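Local coordinates for protein SmhB (Serratia marcescens, PDB 6ZZ5) that is one component of a tripartite alpha-pore-forming toxin that probably assembles with its two partner proteins to perforate target-cell membranes, at residues 94-106 and 299-313. Residues are numbered along the deposited sequence; the frame is centred on the assembly and turned at random. Where two conformers were deposited one is given.
With SO4 (sulfate ion), chain C; SO4 (sulfate ion), chain D.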
ATOM      1  N   PRO A  94     -16.622 -14.269  32.983  1.00 19.98           N
ATOM      2  CA  PRO A  94     -16.408 -15.615  33.518  1.00 20.01           C
ATOM      3  C   PRO A  94     -16.722 -15.759  35.000  1.00 23.82           C
ATOM      4  O   PRO A  94     -17.286 -16.751  35.348  1.00 29.40           O
ATOM      5  CB  PRO A  94     -14.938 -15.855  33.219  1.00 20.14           C
ATOM      6  CG  PRO A  94     -14.727 -15.098  31.930  1.00 19.46           C
ATOM      7  CD  PRO A  94     -15.496 -13.814  32.162  1.00 21.19           C
ATOM      8  N   SER A  95     -16.441 -14.757  35.823  1.00 24.07           N
ATOM      9  CA  SER A  95     -16.814 -14.760  37.249  1.00 24.62           C
ATOM     10  C   SER A  95     -18.238 -14.172  37.422  1.00 26.97           C
ATOM     11  O   SER A  95     -18.400 -12.994  37.839  1.00 25.06           O
ATOM     12  CB  SER A  95     -15.745 -14.099  38.099  1.00 25.20           C
ATOM     13  OG  SER A  95     -16.091 -14.209  39.458  1.00 29.83           O
ATOM     14  N   GLY A  96     -19.251 -14.994  37.168  1.00 21.91           N
ATOM     15  CA  GLY A  96     -20.623 -14.773  37.654  1.00 24.04           C
ATOM     16  C   GLY A  96     -21.639 -14.483  36.565  1.00 21.40           C
ATOM     17  O   GLY A  96     -22.816 -14.448  36.906  1.00 22.72           O
ATOM     18  N   ALA A  97     -21.281 -14.257  35.315  1.00 20.00           N
ATOM     19  CA  ALA A  97     -22.291 -13.861  34.305  1.00 21.82           C
ATOM     20  C   ALA A  97     -23.290 -15.005  34.071  1.00 23.09           C
ATOM     21  O   ALA A  97     -22.811 -16.166  34.003  1.00 21.39           O
ATOM     22  CB  ALA A  97     -21.645 -13.554  33.021  1.00 20.88           C
ATOM     23  N   THR A  98     -24.574 -14.708  33.901  1.00 21.51           N
ATOM     24  CA  THR A  98     -25.613 -15.770  33.683  1.00 23.46           C
ATOM     25  C   THR A  98     -25.624 -16.175  32.211  1.00 20.99           C
ATOM     26  O   THR A  98     -25.028 -15.447  31.367  1.00 19.95           O
ATOM     27  CB  THR A  98     -27.011 -15.308  34.091  1.00 22.29           C
ATOM     28  OG1 THR A  98     -27.296 -14.213  33.201  1.00 20.24           O
ATOM     29  CG2 THR A  98     -27.082 -14.888  35.535  1.00 24.07           C
ATOM     30  N   LYS A  99     -26.361 -17.231  31.886  1.00 18.98           N
ATOM     31  CA  LYS A  99     -26.494 -17.643  30.480  1.00 19.38           C
ATOM     32  C   LYS A  99     -27.152 -16.502  29.689  1.00 19.57           C
ATOM     33  O   LYS A  99     -26.762 -16.234  28.554  1.00 17.91           O
ATOM     34  CB  LYS A  99     -27.294 -18.928  30.388  1.00 23.64           C
ATOM     35  CG  LYS A  99     -27.454 -19.362  28.949  1.00 23.35           C
ATOM     36  CD  LYS A  99     -28.192 -20.690  28.801  1.00 23.89           C
ATOM     37  CE  LYS A  99     -28.482 -20.997  27.335  1.00 26.81           C
ATOM     38  NZ  LYS A  99     -28.790 -22.444  27.190  1.00 33.35           N
ATOM     39  N   GLU A 100     -28.129 -15.836  30.283  1.00 18.58           N
ATOM     40  CA  GLU A 100     -28.832 -14.709  29.627  1.00 21.13           C
ATOM     41  C   GLU A 100     -27.785 -13.629  29.262  1.00 17.99           C
ATOM     42  O   GLU A 100     -27.887 -13.034  28.197  1.00 16.63           O
ATOM     43  CB  GLU A 100     -29.836 -14.177  30.628  1.00 26.58           C
ATOM     44  CG  GLU A 100     -30.676 -13.066  30.123  1.00 37.24           C
ATOM     45  CD  GLU A 100     -31.634 -12.577  31.194  1.00 35.51           C
ATOM     46  OE1 GLU A 100     -32.786 -12.380  30.850  1.00 38.50           O
ATOM     47  OE2 GLU A 100     -31.195 -12.336  32.354  1.00 42.72           O
ATOM     48  N   GLN A 101     -26.919 -13.289  30.197  1.00 19.65           N
ATOM     49  CA  GLN A 101     -25.872 -12.249  29.976  1.00 20.06           C
ATOM     50  C   GLN A 101     -24.918 -12.685  28.876  1.00 19.00           C
ATOM     51  O   GLN A 101     -24.587 -11.844  28.004  1.00 18.18           O
ATOM     52  CB  GLN A 101     -25.161 -11.998  31.293  1.00 20.46           C
ATOM     53  CG  GLN A 101     -26.039 -11.235  32.271  1.00 18.62           C
ATOM     54  CD  GLN A 101     -25.335 -10.902  33.543  1.00 19.80           C
ATOM     55  OE1 GLN A 101     -24.929 -11.785  34.283  1.00 18.88           O
ATOM     56  NE2 GLN A 101     -25.271  -9.605  33.841  1.00 21.12           N
ATOM     57  N   TRP A 102     -24.539 -13.965  28.847  1.00 18.80           N
ATOM     58  CA  TRP A 102     -23.650 -14.488  27.778  1.00 18.71           C
ATOM     59  C   TRP A 102     -24.347 -14.402  26.416  1.00 18.77           C
ATOM     60  O   TRP A 102     -23.671 -14.001  25.442  1.00 18.83           O
ATOM     61  CB  TRP A 102     -23.199 -15.910  28.070  1.00 19.59           C
ATOM     62  CG  TRP A 102     -22.020 -15.988  28.956  1.00 18.18           C
ATOM     63  CD1 TRP A 102     -21.993 -16.444  30.242  1.00 17.92           C
ATOM     64  CD2 TRP A 102     -20.668 -15.707  28.586  1.00 16.73           C
ATOM     65  NE1 TRP A 102     -20.719 -16.405  30.703  1.00 18.23           N
ATOM     66  CE2 TRP A 102     -19.887 -15.976  29.720  1.00 18.32           C
ATOM     67  CE3 TRP A 102     -20.054 -15.250  27.432  1.00 19.04           C
ATOM     68  CZ2 TRP A 102     -18.520 -15.797  29.738  1.00 18.98           C
ATOM     69  CZ3 TRP A 102     -18.682 -15.092  27.433  1.00 19.68           C
ATOM     70  CH2 TRP A 102     -17.931 -15.388  28.573  1.00 18.52           C
ATOM     71  N   LEU A 103     -25.642 -14.721  26.335  1.00 19.37           N
ATOM     72  CA  LEU A 103     -26.400 -14.596  25.071  1.00 20.49           C
ATOM     73  C   LEU A 103     -26.405 -13.112  24.652  1.00 18.87           C
ATOM     74  O   LEU A 103     -26.225 -12.837  23.465  1.00 18.63           O
ATOM     75  CB  LEU A 103     -27.846 -15.095  25.234  1.00 20.15           C
ATOM     76  CG  LEU A 103     -27.992 -16.614  25.357  1.00 26.05           C
ATOM     77  CD1 LEU A 103     -29.388 -16.960  25.885  1.00 25.97           C
ATOM     78  CD2 LEU A 103     -27.709 -17.316  24.012  1.00 24.71           C
ATOM     79  N   SER A 104     -26.670 -12.176  25.570  1.00 17.29           N
ATOM     80  CA  SER A 104     -26.693 -10.742  25.175  0.50 18.68           C
ATOM     81  C   SER A 104     -25.288 -10.337  24.705  1.00 18.31           C
ATOM     82  O   SER A 104     -25.172  -9.668  23.658  1.00 21.38           O
ATOM     83  CB  SER A 104     -27.183  -9.868  26.299  0.50 18.62           C
ATOM     84  OG  SER A 104     -28.498 -10.239  26.649  0.50 21.61           O
ATOM     85  N   ALA A 105     -24.262 -10.719  25.453  1.00 17.73           N
ATOM     86  CA  ALA A 105     -22.851 -10.393  25.140  1.00 19.79           C
ATOM     87  C   ALA A 105     -22.541 -10.888  23.730  1.00 19.79           C
ATOM     88  O   ALA A 105     -21.987 -10.073  22.914  1.00 17.80           O
ATOM     89  CB  ALA A 105     -21.891 -10.960  26.159  1.00 19.58           C
ATOM     90  N   LEU A 106     -22.794 -12.164  23.436  1.00 20.80           N
ATOM     91  CA  LEU A 106     -22.458 -12.682  22.084  1.00 19.57           C
ATOM     92  C   LEU A 106     -23.243 -11.916  21.008  1.00 19.00           C
ATOM     93  O   LEU A 106     -22.642 -11.621  19.958  1.00 21.89           O
ATOM     94  CB  LEU A 106     -22.709 -14.176  22.008  1.00 19.58           C
ATOM     95  CG  LEU A 106     -21.786 -14.965  22.924  1.00 26.34           C
ATOM     96  CD1 LEU A 106     -22.291 -16.376  23.080  1.00 27.80           C
ATOM     97  CD2 LEU A 106     -20.355 -14.946  22.414  1.00 22.09           C
ATOM     98  N   LEU A 299     -25.080 -21.571  21.974  1.00 20.76           N
ATOM     99  CA  LEU A 299     -25.470 -21.378  23.379  1.00 20.83           C
ATOM    100  C   LEU A 299     -27.000 -21.389  23.487  1.00 21.66           C
ATOM    101  O   LEU A 299     -27.540 -22.094  24.365  1.00 22.52           O
ATOM    102  CB  LEU A 299     -24.874 -20.073  23.883  1.00 18.36           C
ATOM    103  CG  LEU A 299     -25.188 -19.785  25.348  1.00 19.48           C
ATOM    104  CD1 LEU A 299     -24.635 -20.855  26.275  1.00 27.81           C
ATOM    105  CD2 LEU A 299     -24.644 -18.423  25.720  1.00 22.41           C
ATOM    106  N   ARG A 300     -27.672 -20.686  22.582  1.00 21.01           N
ATOM    107  CA  ARG A 300     -29.146 -20.574  22.598  1.00 22.52           C
ATOM    108  C   ARG A 300     -29.740 -21.985  22.497  1.00 23.43           C
ATOM    109  O   ARG A 300     -30.717 -22.271  23.148  1.00 21.45           O
ATOM    110  CB  ARG A 300     -29.615 -19.707  21.431  1.00 24.05           C
ATOM    111  CG  ARG A 300     -31.108 -19.783  21.208  1.00 28.75           C
ATOM    112  CD  ARG A 300     -31.703 -19.063  20.010  1.00 28.23           C
ATOM    113  NE  ARG A 300     -30.918 -18.969  18.788  1.00 32.76           N
ATOM    114  CZ  ARG A 300     -30.918 -19.810  17.750  1.00 34.54           C
ATOM    115  NH1 ARG A 300     -31.651 -20.907  17.762  1.00 29.03           N
ATOM    116  NH2 ARG A 300     -30.156 -19.529  16.692  1.00 31.62           N
ATOM    117  N   LYS A 301     -29.169 -22.821  21.645  1.00 22.43           N
ATOM    118  CA  LYS A 301     -29.669 -24.181  21.391  1.00 26.94           C
ATOM    119  C   LYS A 301     -29.178 -25.161  22.443  1.00 25.75           C
ATOM    120  O   LYS A 301     -29.632 -26.294  22.363  1.00 29.93           O
ATOM    121  CB  LYS A 301     -29.194 -24.658  20.026  1.00 28.81           C
ATOM    122  CG  LYS A 301     -29.759 -23.892  18.842  1.00 31.47           C
ATOM    123  CD  LYS A 301     -29.137 -24.448  17.598  1.00 34.73           C
ATOM    124  CE  LYS A 301     -29.139 -23.526  16.432  1.00 44.23           C
ATOM    125  NZ  LYS A 301     -28.536 -24.223  15.280  1.00 43.34           N
ATOM    126  N   GLY A 302     -28.365 -24.761  23.427  1.00 25.24           N
ATOM    127  CA  GLY A 302     -27.875 -25.719  24.451  1.00 26.40           C
ATOM    128  C   GLY A 302     -26.822 -26.709  23.889  1.00 28.29           C
ATOM    129  O   GLY A 302     -26.473 -27.663  24.574  1.00 27.93           O
ATOM    130  N   ILE A 303     -26.233 -26.438  22.739  1.00 28.17           N
ATOM    131  CA  ILE A 303     -25.119 -27.249  22.186  1.00 31.26           C
ATOM    132  C   ILE A 303     -23.810 -26.914  22.914  1.00 32.51           C
ATOM    133  O   ILE A 303     -22.984 -27.816  23.070  1.00 28.56           O
ATOM    134  CB  ILE A 303     -25.041 -27.064  20.663  1.00 30.76           C
ATOM    135  CG1 ILE A 303     -26.243 -27.709  19.964  1.00 31.88           C
ATOM    136  CG2 ILE A 303     -23.739 -27.612  20.119  1.00 33.86           C
ATOM    137  CD1 ILE A 303     -26.433 -27.259  18.540  1.00 32.01           C
ATOM    138  N   ILE A 304     -23.586 -25.662  23.312  1.00 23.82           N
ATOM    139  CA  ILE A 304     -22.515 -25.298  24.265  1.00 26.74           C
ATOM    140  C   ILE A 304     -23.174 -24.680  25.489  1.00 27.80           C
ATOM    141  O   ILE A 304     -24.381 -24.336  25.434  1.00 27.45           O
ATOM    142  CB  ILE A 304     -21.490 -24.338  23.648  1.00 25.03           C
ATOM    143  CG1 ILE A 304     -22.136 -22.992  23.290  1.00 22.00           C
ATOM    144  CG2 ILE A 304     -20.746 -25.028  22.488  1.00 24.69           C
ATOM    145  CD1 ILE A 304     -21.179 -22.013  22.704  1.00 23.94           C
ATOM    146  N   ASP A 305     -22.424 -24.598  26.579  1.00 24.65           N
ATOM    147  CA  ASP A 305     -22.900 -24.023  27.864  1.00 23.18           C
ATOM    148  C   ASP A 305     -21.964 -22.873  28.307  1.00 22.07           C
ATOM    149  O   ASP A 305     -20.972 -22.551  27.593  1.00 22.03           O
ATOM    150  CB  ASP A 305     -23.104 -25.167  28.856  1.00 27.60           C
ATOM    151  CG  ASP A 305     -21.832 -25.859  29.281  1.00 26.26           C
ATOM    152  OD1 ASP A 305     -20.735 -25.397  28.879  1.00 26.94           O
ATOM    153  OD2 ASP A 305     -21.960 -26.933  29.936  1.00 28.56           O
ATOM    154  N   ASP A 306     -22.262 -22.253  29.441  1.00 22.52           N
ATOM    155  CA  ASP A 306     -21.461 -21.108  29.945  1.00 27.34           C
ATOM    156  C   ASP A 306     -20.047 -21.562  30.254  1.00 23.65           C
ATOM    157  O   ASP A 306     -19.127 -20.787  30.079  1.00 20.43           O
ATOM    158  CB  ASP A 306     -22.138 -20.495  31.174  1.00 27.57           C
ATOM    159  CG  ASP A 306     -23.444 -19.801  30.801  1.00 27.07           C
ATOM    160  OD1 ASP A 306     -23.737 -19.735  29.633  1.00 28.39           O
ATOM    161  OD2 ASP A 306     -24.138 -19.311  31.680  1.00 30.37           O
ATOM    162  N   SER A 307     -19.863 -22.796  30.703  1.00 21.14           N
ATOM    163  CA  SER A 307     -18.517 -23.316  31.029  0.50 22.45           C
ATOM    164  C   SER A 307     -17.624 -23.305  29.776  1.00 24.20           C
ATOM    165  O   SER A 307     -16.453 -22.911  29.866  1.00 22.19           O
ATOM    166  CB  SER A 307     -18.630 -24.685  31.646  0.50 24.77           C
ATOM    167  OG  SER A 307     -17.355 -25.085  32.039  0.50 23.50           O
ATOM    168  N   PHE A 308     -18.187 -23.646  28.620  1.00 23.83           N
ATOM    169  CA  PHE A 308     -17.453 -23.662  27.341  1.00 25.39           C
ATOM    170  C   PHE A 308     -16.975 -22.236  27.057  1.00 24.18           C
ATOM    171  O   PHE A 308     -15.834 -22.001  26.669  1.00 20.12           O
ATOM    172  CB  PHE A 308     -18.368 -24.165  26.234  1.00 25.24           C
ATOM    173  CG  PHE A 308     -17.695 -24.222  24.905  1.00 22.84           C
ATOM    174  CD1 PHE A 308     -17.014 -25.365  24.525  1.00 28.33           C
ATOM    175  CD2 PHE A 308     -17.792 -23.164  24.017  1.00 24.78           C
ATOM    176  CE1 PHE A 308     -16.415 -25.456  23.274  1.00 30.15           C
ATOM    177  CE2 PHE A 308     -17.185 -23.252  22.768  1.00 25.98           C
ATOM    178  CZ  PHE A 308     -16.484 -24.390  22.398  1.00 25.86           C
ATOM    179  N   LEU A 309     -17.865 -21.276  27.237  1.00 21.17           N
ATOM    180  CA  LEU A 309     -17.569 -19.851  26.923  1.00 23.35           C
ATOM    181  C   LEU A 309     -16.560 -19.271  27.927  1.00 21.07           C
ATOM    182  O   LEU A 309     -15.672 -18.523  27.502  1.00 24.74           O
ATOM    183  CB  LEU A 309     -18.872 -19.066  26.917  1.00 24.92           C
ATOM    184  CG  LEU A 309     -19.776 -19.385  25.724  1.00 30.20           C
ATOM    185  CD1 LEU A 309     -21.161 -18.851  25.988  1.00 29.44           C
ATOM    186  CD2 LEU A 309     -19.181 -18.807  24.443  1.00 25.11           C
ATOM    187  N   ARG A 310     -16.675 -19.624  29.203  1.00 20.89           N
ATOM    188  CA  ARG A 310     -15.625 -19.243  30.170  1.00 21.94           C
ATOM    189  C   ARG A 310     -14.258 -19.736  29.670  1.00 22.26           C
ATOM    190  O   ARG A 310     -13.334 -18.901  29.609  1.00 20.34           O
ATOM    191  CB  ARG A 310     -15.990 -19.739  31.560  1.00 22.61           C
ATOM    192  CG  ARG A 310     -17.248 -19.087  32.091  1.00 23.01           C
ATOM    193  CD  ARG A 310     -17.411 -19.243  33.599  1.00 24.31           C
ATOM    194  NE  ARG A 310     -18.050 -20.504  33.807  1.00 24.78           N
ATOM    195  CZ  ARG A 310     -19.348 -20.722  34.043  1.00 31.71           C
ATOM    196  NH1 ARG A 310     -20.234 -19.750  34.187  1.00 28.82           N
ATOM    197  NH2 ARG A 310     -19.756 -21.962  34.149  1.00 26.45           N
ATOM    198  N   GLN A 311     -14.142 -21.023  29.314  1.00 25.13           N
ATOM    199  CA  GLN A 311     -12.876 -21.636  28.830  1.00 26.31           C
ATOM    200  C   GLN A 311     -12.395 -20.836  27.616  1.00 23.22           C
ATOM    201  O   GLN A 311     -11.200 -20.444  27.559  1.00 21.95           O
ATOM    202  CB  GLN A 311     -13.051 -23.125  28.476  1.00 27.33           C
ATOM    203  CG  GLN A 311     -11.767 -23.910  28.148  1.00 51.54           C
ATOM    204  CD  GLN A 311     -11.066 -23.650  26.814  1.00 83.38           C
ATOM    205  OE1 GLN A 311     -11.707 -23.398  25.771  1.00 48.54           O
ATOM    206  NE2 GLN A 311      -9.722 -23.688  26.830  1.00 47.24           N
ATOM    207  N   LEU A 312     -13.282 -20.601  26.647  1.00 22.73           N
ATOM    208  CA  LEU A 312     -12.888 -20.037  25.348  1.00 23.24           C
ATOM    209  C   LEU A 312     -12.400 -18.601  25.530  1.00 20.28           C
ATOM    210  O   LEU A 312     -11.332 -18.249  24.982  1.00 20.08           O
ATOM    211  CB  LEU A 312     -14.082 -20.090  24.415  1.00 22.63           C
ATOM    212  CG  LEU A 312     -13.796 -19.520  23.026  1.00 31.65           C
ATOM    213  CD1 LEU A 312     -12.817 -20.401  22.296  1.00 29.00           C
ATOM    214  CD2 LEU A 312     -15.083 -19.420  22.252  1.00 36.15           C
ATOM    215  N   PHE A 313     -13.120 -17.807  26.294  1.00 22.61           N
ATOM    216  CA  PHE A 313     -12.809 -16.369  26.472  1.00 20.59           C
ATOM    217  C   PHE A 313     -11.650 -16.190  27.461  1.00 20.77           C
ATOM    218  O   PHE A 313     -10.862 -15.268  27.239  1.00 22.74           O
ATOM    219  CB  PHE A 313     -14.072 -15.586  26.823  1.00 18.66           C
ATOM    220  CG  PHE A 313     -14.884 -15.280  25.594  1.00 21.84           C
ATOM    221  CD1 PHE A 313     -14.589 -14.189  24.814  1.00 22.18           C
ATOM    222  CD2 PHE A 313     -15.908 -16.112  25.174  1.00 19.29           C
ATOM    223  CE1 PHE A 313     -15.347 -13.901  23.685  1.00 27.15           C
ATOM    224  CE2 PHE A 313     -16.628 -15.852  24.024  1.00 22.78           C
ATOM    225  CZ  PHE A 313     -16.357 -14.743  23.270  1.00 21.74           C
TER
HETATM  226  S   SO4 C 401     -31.297 -22.088  14.181  1.00 73.12           S
HETATM  227  O1  SO4 C 401     -32.141 -22.127  15.355  1.00 57.78           O
HETATM  228  O2  SO4 C 401     -29.984 -21.572  14.510  1.00 45.42           O
HETATM  229  O3  SO4 C 401     -31.901 -21.219  13.199  1.00 64.67           O
HETATM  230  O4  SO4 C 401     -31.157 -23.432  13.657  1.00 48.52           O
HETATM  231  S   SO4 D 402     -23.580 -21.842  34.672  1.00 42.55           S
HETATM  232  O1  SO4 D 402     -23.344 -20.485  34.219  1.00 49.28           O
HETATM  233  O2  SO4 D 402     -24.017 -21.825  36.035  1.00 63.93           O
HETATM  234  O3  SO4 D 402     -22.364 -22.592  34.565  1.00 35.68           O
HETATM  235  O4  SO4 D 402     -24.572 -22.463  33.840  1.00 40.00           O
HETATM  236  O   HOH W   1     -20.035 -16.912  33.705  1.00 20.15           O
HETATM  237  O   HOH W   2     -26.460 -24.073  27.193  1.00 28.42           O
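Trp102 and Leu309 meet where the N-terminal segments 99-106 and 306-313 of their helices cross at 52°, their axes 10.9 Å apart, while Leu299, at the end of helix 252-300, packs against helix 99-106. Leu309 CB sits over one face of the Trp102 six-membered ring, a CH-pi contact 3.9 Å from the centroid, and the indole fits as a knob among Asp306, Leu309, Arg310 and Phe313. The Phe313 ring lies oblique to it, planes 42° apart. Leu299, its CG swung anti to the backbone N (chi1 -179°), pushes CD2 between Trp102 CB and Leu103 CD2, each 3.7 Å away. Beside Leu299, the extended Lys99 chain slides past so that NZ donates to Leu299 O at 3.1 Å; Gly302 N, from the Schellman motif that ends helix 252-300, reaches the same oxygen from the opposite face. A water accepts from Lys99 NZ and donates to Ile304 O, bridging the two. Near Pro94, another water accepts hydrogen bonds from Trp102 NE1 and Arg310 NH1 and lies 2.9 Å from Ala97 O, to which it can donate. The apolar core, which Ile89 of helix 44-92 extends, is thus rimmed by polar links that tie the turns at one end of the long helical bundle, with the indole N-H satisfied by water.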